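Local coordinates for 4-alpha-glucanotransferase (Streptococcus agalactiae, PDB 6M6T), which is an amylomaltase (disproportionating enzyme) of the TIM-barrel clan that binds glycans in pockets, at residues 28-33 and 200-205; 157-162 and 226-231; 282-287 and 333-338; 366-371 and 396-401. All blocks are in the same frame, centred on the assembly; numbering follows the deposited sequence.

Contact 1: residues 28-33 and 200-205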
# COMPACT_ATOMS: atom_id res chain seq x y z
N GLU A 28 9.65 -12.37 -12.13
CA GLU A 28 8.29 -12.14 -12.61
C GLU A 28 7.87 -10.68 -12.47
O GLU A 28 7.00 -10.24 -13.21
CB GLU A 28 7.32 -13.07 -11.89
CG GLU A 28 7.05 -14.38 -12.63
CD GLU A 28 7.99 -15.52 -12.21
OE1 GLU A 28 7.65 -16.71 -12.44
OE2 GLU A 28 9.08 -15.23 -11.64
N ALA A 29 8.50 -9.92 -11.58
CA ALA A 29 8.27 -8.47 -11.56
C ALA A 29 8.73 -7.82 -12.86
O ALA A 29 8.03 -6.97 -13.43
CB ALA A 29 8.98 -7.84 -10.36
N TYR A 30 9.93 -8.19 -13.33
CA TYR A 30 10.44 -7.69 -14.60
C TYR A 30 9.59 -8.18 -15.77
O TYR A 30 9.39 -7.44 -16.75
CB TYR A 30 11.91 -8.10 -14.80
CG TYR A 30 12.85 -7.59 -13.72
CD1 TYR A 30 13.08 -8.33 -12.57
CD2 TYR A 30 13.51 -6.38 -13.87
CE1 TYR A 30 13.93 -7.87 -11.57
CE2 TYR A 30 14.37 -5.90 -12.88
CZ TYR A 30 14.57 -6.65 -11.73
OH TYR A 30 15.42 -6.18 -10.74
N ALA A 31 9.05 -9.40 -15.67
CA ALA A 31 8.11 -9.87 -16.68
C ALA A 31 6.84 -9.02 -16.67
O ALA A 31 6.28 -8.72 -17.73
CB ALA A 31 7.78 -11.35 -16.45
N PHE A 32 6.37 -8.62 -15.48
CA PHE A 32 5.20 -7.75 -15.39
C PHE A 32 5.46 -6.40 -16.02
O PHE A 32 4.59 -5.84 -16.70
CB PHE A 32 4.78 -7.59 -13.93
CG PHE A 32 3.40 -7.05 -13.78
CD1 PHE A 32 2.31 -7.88 -13.94
CD2 PHE A 32 3.19 -5.71 -13.51
CE1 PHE A 32 1.03 -7.38 -13.84
CE2 PHE A 32 1.90 -5.23 -13.39
CZ PHE A 32 0.83 -6.07 -13.54
N VAL A 33 6.65 -5.83 -15.80
CA VAL A 33 7.00 -4.61 -16.51
C VAL A 33 6.95 -4.85 -18.02
O VAL A 33 6.35 -4.06 -18.77
CB VAL A 33 8.39 -4.10 -16.08
CG1 VAL A 33 8.62 -2.67 -16.54
CG2 VAL A 33 8.55 -4.19 -14.58
N PHE A 200 15.01 -0.65 -5.92
CA PHE A 200 15.41 0.42 -6.82
C PHE A 200 15.92 -0.13 -8.14
O PHE A 200 15.75 0.52 -9.18
CB PHE A 200 16.41 1.34 -6.13
CG PHE A 200 15.74 2.42 -5.28
CD1 PHE A 200 14.80 3.29 -5.85
CD2 PHE A 200 16.00 2.52 -3.91
CE1 PHE A 200 14.17 4.25 -5.10
CE2 PHE A 200 15.38 3.48 -3.15
CZ PHE A 200 14.45 4.36 -3.75
N GLU A 201 16.47 -1.35 -8.15
CA GLU A 201 16.72 -2.02 -9.42
C GLU A 201 15.43 -2.16 -10.23
O GLU A 201 15.39 -1.84 -11.42
CB GLU A 201 17.35 -3.39 -9.18
CG GLU A 201 18.87 -3.38 -9.20
CD GLU A 201 19.44 -4.65 -8.58
OE1 GLU A 201 20.62 -4.62 -8.14
OE2 GLU A 201 18.70 -5.66 -8.53
N LEU A 202 14.37 -2.65 -9.58
CA LEU A 202 13.09 -2.81 -10.28
C LEU A 202 12.53 -1.46 -10.75
O LEU A 202 12.06 -1.33 -11.89
CB LEU A 202 12.08 -3.53 -9.38
CG LEU A 202 10.77 -3.73 -10.14
CD1 LEU A 202 11.00 -4.65 -11.31
CD2 LEU A 202 9.66 -4.27 -9.25
N LYS A 203 12.56 -0.45 -9.88
CA LYS A 203 12.06 0.86 -10.28
C LYS A 203 12.87 1.44 -11.43
O LYS A 203 12.32 2.12 -12.30
CB LYS A 203 12.03 1.81 -9.08
CG LYS A 203 11.85 3.29 -9.42
CD LYS A 203 11.00 4.02 -8.41
CE LYS A 203 10.82 5.48 -8.81
NZ LYS A 203 12.00 6.31 -8.44
N GLU A 204 14.17 1.14 -11.50
CA GLU A 204 14.98 1.65 -12.60
C GLU A 204 14.65 0.93 -13.91
O GLU A 204 14.51 1.57 -14.96
CB GLU A 204 16.47 1.52 -12.26
CG GLU A 204 17.41 2.40 -13.09
CD GLU A 204 17.95 1.70 -14.34
OE1 GLU A 204 17.44 0.61 -14.68
OE2 GLU A 204 18.89 2.25 -14.98
N TYR A 205 14.51 -0.40 -13.88
CA TYR A 205 14.03 -1.12 -15.06
C TYR A 205 12.71 -0.52 -15.55
O TYR A 205 12.59 -0.11 -16.72
CB TYR A 205 13.86 -2.60 -14.71
CG TYR A 205 13.58 -3.50 -15.88
CD1 TYR A 205 14.58 -3.81 -16.80
CD2 TYR A 205 12.32 -4.06 -16.07
CE1 TYR A 205 14.32 -4.64 -17.88
CE2 TYR A 205 12.05 -4.90 -17.13
CZ TYR A 205 13.05 -5.19 -18.04
OH TYR A 205 12.78 -6.02 -19.11

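Contact 2: residues 157-162 and 226-231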
# COMPACT_ATOMS: atom_id res chain seq x y z
N ALA A 157 3.78 -6.69 21.21
CA ALA A 157 3.60 -5.29 20.86
C ALA A 157 4.44 -4.39 21.76
O ALA A 157 4.78 -4.73 22.90
CB ALA A 157 2.13 -4.90 20.97
N LEU A 158 4.76 -3.21 21.23
CA LEU A 158 5.53 -2.21 21.97
C LEU A 158 4.88 -1.84 23.29
O LEU A 158 5.58 -1.57 24.27
CB LEU A 158 5.70 -0.96 21.11
CG LEU A 158 6.06 0.31 21.85
CD1 LEU A 158 7.57 0.37 22.08
CD2 LEU A 158 5.53 1.56 21.11
N GLN A 159 3.55 -1.80 23.35
CA GLN A 159 2.88 -1.40 24.58
C GLN A 159 2.98 -2.45 25.67
O GLN A 159 2.85 -2.12 26.85
CB GLN A 159 1.41 -1.08 24.30
CG GLN A 159 1.20 0.17 23.45
CD GLN A 159 1.44 -0.06 21.97
OE1 GLN A 159 1.39 -1.20 21.49
NE2 GLN A 159 1.70 1.02 21.23
N GLU A 160 3.20 -3.72 25.31
CA GLU A 160 3.22 -4.81 26.28
C GLU A 160 4.62 -5.40 26.47
O GLU A 160 4.74 -6.52 26.99
CB GLU A 160 2.22 -5.89 25.87
CG GLU A 160 2.44 -6.49 24.47
CD GLU A 160 1.46 -7.64 24.11
OE1 GLU A 160 1.57 -8.17 22.97
OE2 GLU A 160 0.60 -8.00 24.95
N TRP A 161 5.68 -4.69 26.09
CA TRP A 161 7.02 -5.12 26.47
C TRP A 161 7.11 -5.17 27.99
O TRP A 161 6.26 -4.63 28.70
CB TRP A 161 8.12 -4.20 25.90
CG TRP A 161 8.28 -4.19 24.39
CD1 TRP A 161 7.64 -5.00 23.49
CD2 TRP A 161 9.13 -3.32 23.62
NE1 TRP A 161 8.04 -4.68 22.20
CE2 TRP A 161 8.95 -3.66 22.26
CE3 TRP A 161 10.02 -2.30 23.95
CZ2 TRP A 161 9.63 -3.01 21.23
CZ3 TRP A 161 10.69 -1.64 22.91
CH2 TRP A 161 10.49 -2.00 21.58
N ASP A 162 8.16 -5.82 28.49
CA ASP A 162 8.29 -6.05 29.93
C ASP A 162 9.11 -5.00 30.66
O ASP A 162 8.89 -4.78 31.85
CB ASP A 162 8.90 -7.43 30.19
CG ASP A 162 8.04 -8.56 29.67
OD1 ASP A 162 7.45 -8.37 28.58
OD2 ASP A 162 7.94 -9.61 30.35
N VAL A 226 8.08 1.97 15.32
CA VAL A 226 9.29 2.69 15.69
C VAL A 226 9.02 4.18 15.83
O VAL A 226 9.81 4.89 16.46
CB VAL A 226 10.40 2.41 14.67
CG1 VAL A 226 10.10 3.05 13.33
CG2 VAL A 226 11.73 2.90 15.18
N GLU A 227 7.91 4.67 15.28
CA GLU A 227 7.61 6.10 15.37
C GLU A 227 6.94 6.44 16.70
O GLU A 227 7.27 7.45 17.33
CB GLU A 227 6.74 6.54 14.19
CG GLU A 227 7.54 6.94 12.94
CD GLU A 227 7.87 5.75 12.04
OE1 GLU A 227 7.15 4.73 12.09
OE2 GLU A 227 8.86 5.85 11.28
N VAL A 228 5.99 5.61 17.13
CA VAL A 228 5.40 5.71 18.46
C VAL A 228 6.47 5.56 19.53
O VAL A 228 6.34 6.10 20.64
CB VAL A 228 4.29 4.66 18.61
CG1 VAL A 228 3.77 4.61 20.03
CG2 VAL A 228 3.16 4.96 17.63
N TRP A 229 7.54 4.83 19.22
CA TRP A 229 8.65 4.62 20.13
C TRP A 229 9.59 5.84 20.19
O TRP A 229 9.78 6.44 21.25
CB TRP A 229 9.41 3.37 19.72
CG TRP A 229 10.30 2.85 20.77
CD1 TRP A 229 10.03 2.74 22.10
CD2 TRP A 229 11.64 2.38 20.59
NE1 TRP A 229 11.11 2.24 22.76
CE2 TRP A 229 12.12 2.00 21.85
CE3 TRP A 229 12.48 2.25 19.48
CZ2 TRP A 229 13.40 1.48 22.04
CZ3 TRP A 229 13.76 1.75 19.67
CH2 TRP A 229 14.20 1.37 20.95
N THR A 230 10.20 6.21 19.05
CA THR A 230 11.22 7.26 19.04
C THR A 230 10.64 8.66 19.00
O THR A 230 11.35 9.62 19.35
CB THR A 230 12.14 7.10 17.84
OG1 THR A 230 11.46 7.54 16.67
CG2 THR A 230 12.56 5.66 17.65
N MET A 231 9.40 8.83 18.56
CA MET A 231 8.80 10.15 18.37
C MET A 231 7.37 10.16 18.90
O MET A 231 6.42 10.41 18.16
CB MET A 231 8.84 10.55 16.90
CG MET A 231 10.22 10.78 16.31
SD MET A 231 10.08 11.18 14.54
CE MET A 231 9.82 9.55 13.83

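Contact 3: residues 282-287 and 333-338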
# COMPACT_ATOMS: atom_id res chain seq x y z
N ARG A 282 8.15 12.31 5.24
CA ARG A 282 7.37 11.21 4.66
C ARG A 282 7.17 11.42 3.17
O ARG A 282 7.49 10.54 2.35
CB ARG A 282 6.03 11.09 5.38
CG ARG A 282 6.07 10.40 6.74
CD ARG A 282 4.73 9.77 7.09
NE ARG A 282 4.45 8.59 6.26
CZ ARG A 282 3.36 7.84 6.39
NH1 ARG A 282 2.45 8.15 7.31
NH2 ARG A 282 3.19 6.79 5.61
N ILE A 283 6.65 12.60 2.79
CA ILE A 283 6.36 12.92 1.39
C ILE A 283 7.63 12.91 0.56
O ILE A 283 7.63 12.47 -0.60
CB ILE A 283 5.65 14.29 1.30
CG1 ILE A 283 4.27 14.26 1.96
CG2 ILE A 283 5.51 14.71 -0.13
CD1 ILE A 283 3.22 13.55 1.15
N GLN A 284 8.74 13.41 1.12
CA GLN A 284 10.00 13.45 0.38
C GLN A 284 10.49 12.05 0.07
O GLN A 284 10.85 11.73 -1.08
CB GLN A 284 11.04 14.24 1.18
CG GLN A 284 12.24 14.72 0.38
CD GLN A 284 13.08 15.77 1.10
OE1 GLN A 284 13.92 15.45 1.96
NE2 GLN A 284 12.88 17.03 0.74
N SER A 285 10.47 11.17 1.08
CA SER A 285 10.92 9.81 0.81
C SER A 285 9.90 9.04 -0.03
O SER A 285 10.26 8.02 -0.62
CB SER A 285 11.22 9.10 2.12
OG SER A 285 10.11 8.32 2.53
N GLY A 286 8.66 9.52 -0.11
CA GLY A 286 7.66 8.89 -0.95
C GLY A 286 7.89 9.21 -2.42
O GLY A 286 7.86 8.32 -3.28
N VAL A 287 8.13 10.49 -2.70
CA VAL A 287 8.46 10.90 -4.06
C VAL A 287 9.84 10.40 -4.50
O VAL A 287 10.15 10.43 -5.70
CB VAL A 287 8.36 12.42 -4.19
CG1 VAL A 287 7.04 12.91 -3.59
CG2 VAL A 287 9.55 13.10 -3.52
N GLU A 333 5.52 24.75 -0.72
CA GLU A 333 6.65 25.67 -0.57
C GLU A 333 7.99 24.93 -0.47
O GLU A 333 8.95 25.25 -1.18
CB GLU A 333 6.44 26.55 0.66
CG GLU A 333 7.61 27.51 0.89
CD GLU A 333 7.91 28.38 -0.35
OE1 GLU A 333 8.79 28.01 -1.17
OE2 GLU A 333 7.26 29.45 -0.49
N LYS A 334 8.07 23.93 0.41
CA LYS A 334 9.38 23.37 0.72
C LYS A 334 9.84 22.35 -0.31
O LYS A 334 11.04 22.18 -0.51
CB LYS A 334 9.35 22.76 2.12
CG LYS A 334 9.56 23.76 3.23
CD LYS A 334 9.33 23.12 4.56
CE LYS A 334 9.74 24.06 5.68
NZ LYS A 334 9.81 23.30 6.96
N LEU A 335 8.90 21.68 -0.98
CA LEU A 335 9.21 20.57 -1.86
C LEU A 335 8.93 20.86 -3.33
O LEU A 335 9.29 20.03 -4.18
CB LEU A 335 8.40 19.34 -1.43
CG LEU A 335 8.88 18.72 -0.13
CD1 LEU A 335 8.12 17.43 0.19
CD2 LEU A 335 10.34 18.47 -0.28
N GLY A 336 8.35 22.02 -3.67
CA GLY A 336 7.78 22.27 -4.98
C GLY A 336 6.42 21.62 -5.12
O GLY A 336 5.88 21.05 -4.17
N ASP A 337 5.84 21.70 -6.32
CA ASP A 337 4.65 20.90 -6.63
C ASP A 337 5.08 19.46 -6.95
O ASP A 337 6.19 19.22 -7.43
CB ASP A 337 3.84 21.54 -7.78
CG ASP A 337 4.63 21.67 -9.09
OD1 ASP A 337 5.22 20.67 -9.57
OD2 ASP A 337 4.66 22.80 -9.66
N LEU A 338 4.24 18.48 -6.60
CA LEU A 338 4.70 17.09 -6.62
C LEU A 338 3.66 16.15 -7.20
O LEU A 338 2.45 16.38 -7.05
CB LEU A 338 5.09 16.59 -5.22
CG LEU A 338 6.06 17.42 -4.40
CD1 LEU A 338 6.00 16.98 -2.94
CD2 LEU A 338 7.48 17.34 -4.98

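Contact 4: residues 366-371 and 396-401. With AC1 (4,6-dideoxy-4-{[(1S,4R,5S,6S)-4,5,6-trihydroxy-3-(hydroxymethyl)cyclohex-2-en-1-yl]amino}-alpha-D-glucopyranose), chain J; ASO (1,5-anhydro-D-glucitol), chain I.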
# COMPACT_ATOMS: atom_id res chain seq x y z
N ILE A 366 -14.55 5.89 -8.33
CA ILE A 366 -14.67 4.44 -8.23
C ILE A 366 -16.00 4.08 -8.86
O ILE A 366 -17.05 4.21 -8.24
CB ILE A 366 -14.55 3.94 -6.79
CG1 ILE A 366 -13.14 4.21 -6.26
CG2 ILE A 366 -14.89 2.44 -6.68
CD1 ILE A 366 -12.69 3.24 -5.16
N MET A 367 -15.96 3.59 -10.10
CA MET A 367 -17.19 3.39 -10.85
C MET A 367 -18.15 2.43 -10.18
O MET A 367 -19.33 2.40 -10.54
CB MET A 367 -16.89 2.86 -12.24
CG MET A 367 -17.87 3.27 -13.33
SD MET A 367 -17.18 2.70 -14.90
CE MET A 367 -15.54 2.24 -14.36
N GLU A 368 -17.67 1.61 -9.24
CA GLU A 368 -18.55 0.62 -8.64
C GLU A 368 -19.53 1.24 -7.68
O GLU A 368 -20.59 0.66 -7.45
CB GLU A 368 -17.73 -0.47 -7.94
CG GLU A 368 -17.50 -1.66 -8.83
CD GLU A 368 -16.49 -2.63 -8.28
OE1 GLU A 368 -16.60 -2.99 -7.09
OE2 GLU A 368 -15.58 -3.04 -9.05
N PHE A 369 -19.21 2.41 -7.13
CA PHE A 369 -20.12 3.16 -6.27
C PHE A 369 -21.18 3.93 -7.05
O PHE A 369 -22.02 4.60 -6.43
CB PHE A 369 -19.34 4.16 -5.42
CG PHE A 369 -18.33 3.54 -4.50
CD1 PHE A 369 -18.63 2.39 -3.78
CD2 PHE A 369 -17.08 4.14 -4.32
CE1 PHE A 369 -17.70 1.85 -2.92
CE2 PHE A 369 -16.16 3.59 -3.46
CZ PHE A 369 -16.47 2.44 -2.76
N GLY A 370 -21.14 3.90 -8.38
CA GLY A 370 -21.88 4.85 -9.18
C GLY A 370 -23.03 4.28 -9.99
O GLY A 370 -23.51 4.93 -10.91
N PHE A 371 -23.47 3.06 -9.67
CA PHE A 371 -24.64 2.48 -10.32
C PHE A 371 -25.65 1.99 -9.30
O PHE A 371 -26.63 1.34 -9.69
CB PHE A 371 -24.24 1.32 -11.26
CG PHE A 371 -23.45 1.75 -12.47
CD1 PHE A 371 -24.06 2.42 -13.52
CD2 PHE A 371 -22.09 1.51 -12.56
CE1 PHE A 371 -23.35 2.83 -14.62
CE2 PHE A 371 -21.38 1.92 -13.66
CZ PHE A 371 -22.01 2.57 -14.69
N HIS A 396 -8.59 -1.95 -4.40
CA HIS A 396 -8.28 -3.16 -3.66
C HIS A 396 -9.21 -3.38 -2.48
O HIS A 396 -9.21 -4.48 -1.92
CB HIS A 396 -6.84 -3.11 -3.19
CG HIS A 396 -6.54 -1.98 -2.26
ND1 HIS A 396 -6.10 -0.75 -2.70
CD2 HIS A 396 -6.61 -1.89 -0.91
CE1 HIS A 396 -5.91 0.05 -1.67
NE2 HIS A 396 -6.21 -0.62 -0.57
N ASP A 397 -9.99 -2.37 -2.08
CA ASP A 397 -10.95 -2.50 -0.99
C ASP A 397 -12.36 -2.78 -1.47
O ASP A 397 -13.23 -3.10 -0.65
CB ASP A 397 -10.93 -1.25 -0.12
CG ASP A 397 -9.52 -0.80 0.21
OD1 ASP A 397 -8.95 -0.06 -0.63
OD2 ASP A 397 -8.99 -1.18 1.29
N ASN A 398 -12.61 -2.69 -2.77
CA ASN A 398 -13.90 -2.97 -3.36
C ASN A 398 -13.93 -4.40 -3.88
O ASN A 398 -12.90 -5.04 -4.03
CB ASN A 398 -14.19 -2.01 -4.51
CG ASN A 398 -14.39 -0.59 -4.05
OD1 ASN A 398 -13.52 0.27 -4.22
ND2 ASN A 398 -15.54 -0.33 -3.46
N GLU A 399 -15.13 -4.86 -4.19
CA GLU A 399 -15.26 -6.17 -4.81
C GLU A 399 -14.58 -6.19 -6.17
O GLU A 399 -14.35 -5.15 -6.79
CB GLU A 399 -16.74 -6.51 -4.94
CG GLU A 399 -17.51 -6.21 -3.68
CD GLU A 399 -18.99 -6.08 -3.92
OE1 GLU A 399 -19.45 -4.94 -4.19
OE2 GLU A 399 -19.69 -7.13 -3.85
N VAL A 400 -14.22 -7.38 -6.64
CA VAL A 400 -13.89 -7.50 -8.05
C VAL A 400 -15.17 -7.30 -8.84
O VAL A 400 -16.27 -7.58 -8.35
CB VAL A 400 -13.24 -8.85 -8.37
CG1 VAL A 400 -12.06 -9.11 -7.44
CG2 VAL A 400 -14.27 -9.96 -8.29
N ILE A 401 -15.03 -6.80 -10.08
CA ILE A 401 -16.20 -6.45 -10.91
C ILE A 401 -17.15 -7.63 -11.01
O ILE A 401 -18.38 -7.47 -10.91
CB ILE A 401 -15.76 -5.98 -12.31
CG1 ILE A 401 -15.02 -4.65 -12.24
CG2 ILE A 401 -16.96 -5.88 -13.25
CD1 ILE A 401 -14.26 -4.35 -13.49
C1 AC1 J . -18.45 4.16 1.34
O2 AC1 J . -19.17 4.19 3.65
C2 AC1 J . -18.14 3.73 2.77
C4A AC1 J . -10.92 4.67 2.97
C3 AC1 J . -16.86 4.38 3.20
O3 AC1 J . -16.61 3.96 4.53
C4 AC1 J . -15.71 3.95 2.28
N4A AC1 J . -14.47 4.66 2.58
C5 AC1 J . -16.04 4.27 0.83
O5 AC1 J . -17.34 3.73 0.45
C6 AC1 J . -14.89 3.71 -0.04
C1B AC1 J . -13.67 4.10 3.68
C2B AC1 J . -12.88 5.24 4.24
O2B AC1 J . -13.81 6.29 4.52
C3B AC1 J . -11.93 5.73 3.17
O3B AC1 J . -11.23 6.88 3.63
O4 AC1 J . -10.05 5.07 1.89
C5B AC1 J . -11.52 3.43 2.75
C7B AC1 J . -12.83 3.13 3.14
C6B AC1 J . -10.68 2.34 2.11
O6B AC1 J . -9.74 3.00 1.26
C1 ASO I . -6.62 3.44 3.85
C2 ASO I . -6.92 2.08 3.20
C3 ASO I . -7.82 1.24 4.12
C4 ASO I . -7.10 1.07 5.47
C5 ASO I . -6.79 2.43 6.05
C6 ASO I . -5.86 2.24 7.25
O2 ASO I . -7.52 2.24 1.91
O3 ASO I . -8.10 -0.06 3.50
O4 ASO I . -7.89 0.30 6.41
O5 ASO I . -6.01 3.20 5.13
O6 ASO I . -4.92 3.32 7.31

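Contact 1: residues 28-33 and 200-205
Aromatic packing carries most of this contact between helices 27-38 and 182-208, which follow the first and second strands of the TIM barrel. The two short segments run nearly parallel, with axes 10.3 Å apart at closest approach and a crossing angle of -19°. Tyr-30 and Tyr-205 form a T-shaped pair, their planes at 71° and their centroids 5.1 Å apart. The CD2 edge of Tyr-30 is turned onto one face of Tyr-205 and lands toward the rim, Tyr-30 CD2 lying 3.4 Å from Tyr-205 CD2. Tyr-205 can offer that face because its CG is anti to the backbone N (chi1 -171°), which throws the ring across to helix 27-38.

A CH-pi contact adds to the pair: the CD1 methyl of Leu-202 stands 3.9 Å from the Tyr-30 ring centroid, close to the ring normal.

Aliphatic contacts fill in behind the rings. The other methyl of Leu-202, CD2, lies 3.8 Å from Ala-29 CB, where a small side chain admits the leucine methyls against helix 27-38. Val-33 CB meets the edge of Tyr-205 at CE2, 3.9 Å away.

Among the polar ends, the Tyr-205 hydroxyl bonds to Asp-34, one residue beyond 28-33. The chemistry thus implies cohesion by dispersion and ring electrostatics, and tyrosine suits the place of Tyr-205 because its ring packs on Tyr-30 while its hydroxyl reaches Asp-34 at the partly exposed margin.

Contact 2: residues 157-162 and 226-231
The irregular loop segment 157-162, between helices 140-152 and 164-167, lies against the short helix 226-230 that follows barrel strand 212-217, with Leu-158 CA 7.7 Å from Trp-229 CA.

Trp-161 and Trp-229 meet edge-to-face. The benzo edge of Trp-161 is directed at the five-membered ring of Trp-229, with centroids 5.3 Å apart and planes at 70°. Trp-161 CZ3 makes the touch, 3.9 Å from Trp-229 NE1 and offset toward the rim of the face. Leu-158 packs beneath Trp-161 with its own CA, then forks toward the helix. Its CD1 branch approaches Trp-229 CD1 obliquely at 3.4 Å, while CD2 lies 3.7 Å from Val-228 CG1. A branched leucine suits this place because its two methyls serve neighbouring helix residues at once. Trp-229 reaches the loop with CG anti to its backbone N (chi1 -164°).

The polar ends have partners outside the two segments: the buried Trp-229 NE1 donates to Ile-166 O, and Gln-159 NE2 to Ala-223 O. Arg-169 adds a cation-pi contact to Trp-229. Across the two segments the chemistry is therefore apolar and aromatic, and the indole N-H of Trp-229 joins this core to helix 164-167 without remaining unsatisfied.

Contact 3: residues 282-287 and 333-338
Segment 282-287 is helical throughout, whereas 333-338 takes in the last turn of a helix and the bend after it, and the CA atoms come nearest at two places, Gln-284 with Leu-335 at 7.5 Å and Val-287 with Leu-338 at 7.7 Å. The bend is made at Gly-336, whose positive phi of 79° is readily adopted by glycine. It brings the chain round so that Leu-335, before the turn, and Leu-338, after it, both direct their side chains toward the same helix.

Ile-283 is the residue between them. Its CG2 methyl, anti to the backbone N, meets Leu-338 CD1 at 3.6 Å and Leu-335 CD1 at 3.8 Å, crossing each leucine obliquely. The beta-branched side chain suits this position, since a methyl held close to the backbone reaches both leucines from a helix. Both leucines carry CG beside the backbone N, and each uses its CD1 branch here. The second branch of Leu-335, CD2, is met by the amide end of the extended Gln-284 chain, NE2 lying 3.1 Å from Leu-335 CD2. This is a van der Waals contact at the solvent-facing margin of the patch. Farther along, Val-287 CG1 adds a looser touch, 4.3 Å from Leu-338 CD1.

Helices 277-289 and 324-335 precede barrel strands 292-295 and 340-342, respectively. Ile-283 also rests on Met-217 of strand 212-217 and on Ile-331 of helix 324-335, while a salt bridge from Lys-334 to Asp-275 adds a charged tie beside the apolar one.

Contact 4: residues 366-371 and 396-401
Two loops of the TIM barrel, leaving the C-terminal ends of neighbouring parallel strands 363-366 and 389-392, meet here beside two bound glycans. Asn-398 carries most of the contact, and the two ends of its amide meet different partners. Asn-398 OD1 faces Ile-366 CD1 tip to tip at 3.2 Å; the same oxygen accepts a weak hydrogen bond from Thr-395 N. Asn-398 ND2 lies 3.0 Å from Phe-369 CZ, approaching the ring obliquely, with ring and amide planes 67° apart. Asparagine suits the place because its short amide carries an oxygen for Thr-395 N and an NH2 group that rests against the ring. The phenyl ring in turn touches the ligand, Phe-369 CZ lying 3.4 Å from AC1 C6, so Asn-398 packs behind a first-shell residue.

Deeper in, the buried Glu-368 stretches its chain past Asn-398 CB toward the backbone. Glu-368 OE1 comes 3.1 Å from Glu-399 O, two acceptors facing each other, and the Glu-399 carboxylate is also near. Such surroundings could raise the proton affinity of Glu-368. Glu-399 OE2 is engaged by Asn-407 ND2, and Ile-401 CG1 packs against Glu-368 OE2.

Asp-397, which lines both glycan pockets, turns to the sugar instead. Asp-397 OD2 receives a weak bond from Asn-461 ND2, and it is to this same oxygen that ASO O3 donates over 2.6 Å.

From the N terminus, contact 1 opens at 28-33 and closes at 200-205, bringing together helices that follow the first two barrel strands across a long excursion, about half of it helix. Contact 2 starts within that excursion, at 157-162, and closes beyond it at 226-231, so the two cross, though their centres are 35 Å apart. It ties the excursion to the short helix after strand 212-217. Contact 3 then follows in series, joining the helices before strands 292-295 and 340-342. Contact 4, last, closes the shortest loop, between successive barrel strands at the glycan pockets, on the opposite side of the chain's centre from contact 2.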